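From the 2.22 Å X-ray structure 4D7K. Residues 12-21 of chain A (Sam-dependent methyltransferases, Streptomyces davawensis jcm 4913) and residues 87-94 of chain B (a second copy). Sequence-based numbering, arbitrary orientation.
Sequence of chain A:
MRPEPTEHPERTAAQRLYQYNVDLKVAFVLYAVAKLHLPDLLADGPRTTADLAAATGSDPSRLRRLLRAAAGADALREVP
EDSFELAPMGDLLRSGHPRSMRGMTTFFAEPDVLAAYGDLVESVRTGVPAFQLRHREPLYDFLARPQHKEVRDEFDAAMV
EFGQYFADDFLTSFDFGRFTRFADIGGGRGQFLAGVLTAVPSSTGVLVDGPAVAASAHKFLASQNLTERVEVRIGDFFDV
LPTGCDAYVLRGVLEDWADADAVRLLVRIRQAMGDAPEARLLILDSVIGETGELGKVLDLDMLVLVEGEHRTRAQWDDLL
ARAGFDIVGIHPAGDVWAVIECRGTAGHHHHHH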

# COMPACT_ATOMS: atom_id res chain seq x y z
N THR A 12 -8.55 4.57 15.82
CA THR A 12 -8.57 3.21 16.35
C THR A 12 -7.67 2.29 15.53
O THR A 12 -7.27 2.63 14.41
CB THR A 12 -10.00 2.63 16.35
OG1 THR A 12 -10.51 2.61 15.02
CG2 THR A 12 -10.92 3.45 17.24
N ALA A 13 -7.35 1.13 16.09
CA ALA A 13 -6.57 0.13 15.38
C ALA A 13 -7.33 -0.35 14.15
O ALA A 13 -6.75 -0.55 13.09
CB ALA A 13 -6.24 -1.04 16.30
N ALA A 14 -8.65 -0.51 14.31
CA ALA A 14 -9.49 -0.95 13.21
C ALA A 14 -9.44 0.03 12.05
O ALA A 14 -9.29 -0.37 10.90
CB ALA A 14 -10.92 -1.15 13.69
N GLN A 15 -9.54 1.33 12.36
CA GLN A 15 -9.51 2.36 11.32
C GLN A 15 -8.18 2.38 10.58
O GLN A 15 -8.15 2.55 9.37
CB GLN A 15 -9.80 3.74 11.93
CG GLN A 15 -11.28 3.98 12.19
CD GLN A 15 -11.54 5.21 13.04
OE1 GLN A 15 -10.65 5.71 13.72
NE2 GLN A 15 -12.78 5.70 13.01
N ARG A 16 -7.09 2.22 11.32
CA ARG A 16 -5.77 2.17 10.71
C ARG A 16 -5.63 0.98 9.76
O ARG A 16 -5.06 1.11 8.68
CB ARG A 16 -4.68 2.11 11.78
CG ARG A 16 -4.46 3.41 12.53
CD ARG A 16 -3.22 3.31 13.40
NE ARG A 16 -2.04 2.98 12.59
CZ ARG A 16 -0.83 2.75 13.09
NH1 ARG A 16 -0.63 2.81 14.40
NH2 ARG A 16 0.18 2.46 12.28
N LEU A 17 -6.15 -0.18 10.16
CA LEU A 17 -6.06 -1.38 9.33
C LEU A 17 -6.84 -1.23 8.03
O LEU A 17 -6.35 -1.56 6.96
CB LEU A 17 -6.54 -2.61 10.10
CG LEU A 17 -5.49 -3.30 10.97
CD1 LEU A 17 -6.07 -4.45 11.78
CD2 LEU A 17 -4.34 -3.78 10.10
N TYR A 18 -8.07 -0.73 8.13
CA TYR A 18 -8.87 -0.50 6.94
C TYR A 18 -8.20 0.52 6.01
O TYR A 18 -8.28 0.42 4.79
CB TYR A 18 -10.28 -0.02 7.30
CG TYR A 18 -11.13 0.24 6.08
CD1 TYR A 18 -11.68 -0.82 5.37
CD2 TYR A 18 -11.34 1.53 5.61
CE1 TYR A 18 -12.43 -0.60 4.23
CE2 TYR A 18 -12.10 1.76 4.48
CZ TYR A 18 -12.64 0.68 3.79
OH TYR A 18 -13.40 0.89 2.66
N GLN A 19 -7.53 1.50 6.60
CA GLN A 19 -6.90 2.57 5.83
C GLN A 19 -5.68 2.06 5.05
O GLN A 19 -5.41 2.53 3.94
CB GLN A 19 -6.51 3.73 6.76
CG GLN A 19 -6.02 4.98 6.05
CD GLN A 19 -7.10 5.62 5.20
OE1 GLN A 19 -8.17 5.98 5.71
NE2 GLN A 19 -6.84 5.76 3.91
N TYR A 20 -4.94 1.11 5.62
CA TYR A 20 -3.83 0.49 4.89
C TYR A 20 -4.34 -0.28 3.68
O TYR A 20 -3.69 -0.32 2.64
CB TYR A 20 -3.03 -0.45 5.80
CG TYR A 20 -2.07 0.27 6.72
CD1 TYR A 20 -1.09 1.11 6.20
CD2 TYR A 20 -2.14 0.12 8.10
CE1 TYR A 20 -0.22 1.78 7.03
CE2 TYR A 20 -1.27 0.79 8.94
CZ TYR A 20 -0.31 1.62 8.39
OH TYR A 20 0.57 2.29 9.21
N ASN A 21 -5.51 -0.90 3.82
CA ASN A 21 -6.16 -1.60 2.71
C ASN A 21 -6.51 -0.63 1.59
O ASN A 21 -6.29 -0.92 0.41
CB ASN A 21 -7.41 -2.32 3.21
CG ASN A 21 -8.03 -3.22 2.14
OD1 ASN A 21 -9.02 -2.86 1.51
ND2 ASN A 21 -7.44 -4.39 1.95
N ALA B 87 0.46 -5.58 20.02
CA ALA B 87 -0.09 -4.23 20.21
C ALA B 87 -1.53 -4.28 19.71
O ALA B 87 -1.91 -5.25 19.05
CB ALA B 87 0.75 -3.20 19.45
N PRO B 88 -2.36 -3.27 20.05
CA PRO B 88 -3.77 -3.29 19.62
C PRO B 88 -4.01 -3.64 18.14
O PRO B 88 -4.89 -4.46 17.86
CB PRO B 88 -4.23 -1.85 19.90
CG PRO B 88 -3.45 -1.48 21.12
CD PRO B 88 -2.10 -2.14 20.97
N MET B 89 -3.26 -3.06 17.22
CA MET B 89 -3.45 -3.33 15.80
C MET B 89 -3.10 -4.78 15.45
O MET B 89 -3.70 -5.38 14.56
CB MET B 89 -2.63 -2.36 14.95
CG MET B 89 -3.25 -2.04 13.61
SD MET B 89 -2.31 -0.83 12.66
CE MET B 89 -0.78 -1.73 12.41
N GLY B 90 -2.12 -5.35 16.16
CA GLY B 90 -1.71 -6.73 15.93
C GLY B 90 -2.71 -7.72 16.50
O GLY B 90 -2.85 -8.84 16.00
N ASP B 91 -3.39 -7.32 17.57
CA ASP B 91 -4.41 -8.15 18.19
C ASP B 91 -5.54 -8.44 17.21
O ASP B 91 -6.13 -9.52 17.21
CB ASP B 91 -4.96 -7.47 19.46
CG ASP B 91 -5.86 -8.39 20.27
OD1 ASP B 91 -5.53 -9.58 20.43
OD2 ASP B 91 -6.91 -7.91 20.75
N LEU B 92 -5.83 -7.47 16.35
CA LEU B 92 -6.91 -7.60 15.38
C LEU B 92 -6.54 -8.54 14.24
O LEU B 92 -7.41 -8.93 13.46
CB LEU B 92 -7.28 -6.22 14.82
CG LEU B 92 -7.89 -5.25 15.82
CD1 LEU B 92 -8.32 -3.96 15.13
CD2 LEU B 92 -9.06 -5.90 16.55
N LEU B 93 -5.27 -8.90 14.13
CA LEU B 93 -4.82 -9.80 13.08
C LEU B 93 -4.78 -11.25 13.56
O LEU B 93 -4.30 -12.13 12.85
CB LEU B 93 -3.44 -9.38 12.55
CG LEU B 93 -3.40 -7.99 11.90
CD1 LEU B 93 -2.01 -7.63 11.39
CD2 LEU B 93 -4.41 -7.88 10.76
N ARG B 94 -5.28 -11.50 14.77
CA ARG B 94 -5.47 -12.87 15.23
C ARG B 94 -6.73 -13.41 14.59
O ARG B 94 -7.74 -12.71 14.50
CB ARG B 94 -5.59 -12.95 16.75
CG ARG B 94 -4.31 -12.68 17.50
CD ARG B 94 -4.47 -12.99 18.98
NE ARG B 94 -5.54 -12.20 19.60
CZ ARG B 94 -6.71 -12.70 19.98
NH1 ARG B 94 -6.98 -13.99 19.80
NH2 ARG B 94 -7.62 -11.91 20.53

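What holds the two stretches together? Apolar packing does: no hydrogen bond crosses between them, and about 374 Å² of surface is buried, both sides summed. The helix of chain A contributes Ala A13, Leu A17 and Tyr A20, with Arg A16 alongside, while chain B answers with Met B89, Leu B92 and Leu B93. The backbones come nearest at Ala A13 and Met B89, whose CA atoms lie 4.7 Å apart. Such an approach suits the small alanine, whose CB points toward chain B and rests 3.6 Å from Met B89 CA.

How does Met B89 reach so far along the helix when its CA-to-CB bond points sideways? With chi1 at -150° and chi2 at 177°, both t, the chain is extended as far as SD; chi3, at 64° (p), then turns the methyl. The side chain thereby sits as a knob among Ala A13, Arg A16, Leu A17 and Tyr A20. Its CG packs 3.7 Å from Leu A17 CG, and its sulfur touches two side chains, with SD 3.8 Å from Arg A16 NE and 4.2 Å from Tyr A20 CE2. The sulfur lies over one face of the guanidinium but at the edge of the tyrosine ring, near its plane.

Why does Arg A16 offer a face to the sulfur? Its chi1 (m) and chi2 (t) carry the chain outward, and chi3, at 57° (p), bends it. The bend is compatible with a hydrogen bond one helical turn on, from Arg A16 NH2 to Tyr A20 OH at 3.1 Å. Tyr A20, itself m at chi1, thus joins Arg A16 on the same flank of the helix. The guanidinium's polar edge is engaged in this bond and in others elsewhere in the structure, leaving a flat face available to Met B89.

How do the leucines close the other part of the contact? Leu A17, Leu B92 and Leu B93 all adopt the common m,t conformation. Leu A17 CD1 packs 3.7 Å from Leu B92 CB and 3.9 Å from Leu B93 CD2. The CA-to-CB bond of Leu B93 points sideways, yet its end comes nearer, so the contact is made by a terminal methyl. Leu B92 points toward chain A and extends CD1 to the start of the helix, 3.8 Å from Ala A13 CB and 3.6 Å from Ala A14 N. That helix start is capped by Thr A12, whose p rotamer places OG1 to accept from Gln A15 N at 3.1 Å.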